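Local coordinates for copper homeostasis operon regulatory protein (Thermus thermophilus, PDB 3AAI), which represses transcription of a copper homeostasis operon, probably binding its regulatory DNA and releasing it when copper binds, at the interface of chains A and B. Sequence-based numbering; all coordinates share one arbitrary frame. Chains: chain A/B, Copper homeostasis operon regulatory protein.

The interface of chains A and B. Residues chain A 8, 59, 62-63, 66; chain B 41, 44-45.
At one of the two symmetry-related copper sites of the CsoR dimer, B:Cys41 at the start of helix 41-71 meets A:His66 and A:Leu8, while B:Leu45, one turn on, packs against helix 41-69 of chain A. The cysteine and histidine are family metal ligands contributed by different subunits. The imidazole nitrogen ND1 of A:His66 lies 3.5 Å from CB of B:Cys41, which stands above the ring plane but beyond the ND1 corner, outside the rim. The thiol sulfur SG is 3.6 Å from the same ND1 but much nearer the ring plane, from which it is tilted by about 31°. With CG of A:His66 trans to the main-chain nitrogen (chi1 -176°), the ring runs alongside the cysteine, and the second torsion turns its ND1 edge to it. On the opposite side of the sulfur sits A:Leu8, from the segment preceding helix 10-34; its methyl CD1 touches SG at 3.4 Å. The line from CD1 through SG to ND1 bends to about 148°, so the thiol is flanked by a methyl and an imidazole. A:Leu8 also extends CD2 to the CG2 methyl of B:Val44, 4.2 Å away.

A:Val62 is wedged between the two B residues: its CG1 faces CB of B:Cys41 at 4.0 Å, while its CB meets CD2 of B:Leu45. That leucine methyl packs on the main chain of A:Gly59, 3.4 Å from its O and 3.7 Å from its CA. This apolar packing would fix the register of the two helices and keep the thiol beside the imidazole of the other subunit, a pairing through which copper binding could be coupled to the shape of the dimer and hence to its hold on DNA.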
# COMPACT_ATOMS: atom_id res chain seq x y z
N LEU A 8 -17.31 19.41 -1.49
CA LEU A 8 -16.73 18.99 -0.22
C LEU A 8 -17.22 19.92 0.89
O LEU A 8 -17.20 21.14 0.75
CB LEU A 8 -15.21 19.03 -0.30
CG LEU A 8 -14.39 18.61 0.92
CD1 LEU A 8 -14.81 17.21 1.37
CD2 LEU A 8 -12.90 18.64 0.57
N GLY A 59 -6.98 12.07 3.68
CA GLY A 59 -7.74 11.39 2.64
C GLY A 59 -8.87 10.61 3.27
O GLY A 59 -9.97 10.52 2.72
N VAL A 62 -11.73 13.05 4.25
CA VAL A 62 -12.44 13.48 3.06
C VAL A 62 -13.29 12.33 2.50
O VAL A 62 -14.44 12.55 2.13
CB VAL A 62 -11.45 13.99 1.98
CG1 VAL A 62 -12.20 14.35 0.70
CG2 VAL A 62 -10.72 15.22 2.52
N LEU A 63 -12.74 11.12 2.46
CA LEU A 63 -13.50 9.98 1.95
C LEU A 63 -14.76 9.76 2.81
O LEU A 63 -15.86 9.66 2.28
CB LEU A 63 -12.65 8.70 1.97
CG LEU A 63 -13.40 7.41 1.64
CD1 LEU A 63 -13.99 7.49 0.24
CD2 LEU A 63 -12.45 6.22 1.74
N HIS A 66 -17.45 12.20 2.22
CA HIS A 66 -17.96 11.90 0.88
C HIS A 66 -18.94 10.73 0.96
O HIS A 66 -20.01 10.76 0.35
CB HIS A 66 -16.78 11.55 -0.04
CG HIS A 66 -17.16 11.31 -1.47
ND1 HIS A 66 -17.61 12.31 -2.31
CD2 HIS A 66 -17.12 10.19 -2.23
CE1 HIS A 66 -17.82 11.82 -3.51
NE2 HIS A 66 -17.53 10.53 -3.49
N CYS B 41 -14.40 16.24 -3.83
CA CYS B 41 -13.76 15.26 -2.96
C CYS B 41 -12.76 14.38 -3.70
O CYS B 41 -11.63 14.20 -3.24
CB CYS B 41 -14.82 14.40 -2.28
SG CYS B 41 -16.00 15.33 -1.24
N VAL B 44 -9.32 15.97 -4.52
CA VAL B 44 -8.45 16.04 -3.36
C VAL B 44 -7.81 14.67 -3.15
O VAL B 44 -6.60 14.56 -3.01
CB VAL B 44 -9.25 16.44 -2.10
CG1 VAL B 44 -8.33 16.49 -0.88
CG2 VAL B 44 -9.91 17.79 -2.32
N LEU B 45 -8.63 13.63 -3.16
CA LEU B 45 -8.13 12.27 -2.96
C LEU B 45 -7.10 11.88 -4.02
O LEU B 45 -6.09 11.25 -3.71
CB LEU B 45 -9.28 11.26 -2.97
CG LEU B 45 -10.34 11.44 -1.88
CD1 LEU B 45 -11.39 10.34 -1.98
CD2 LEU B 45 -9.68 11.41 -0.50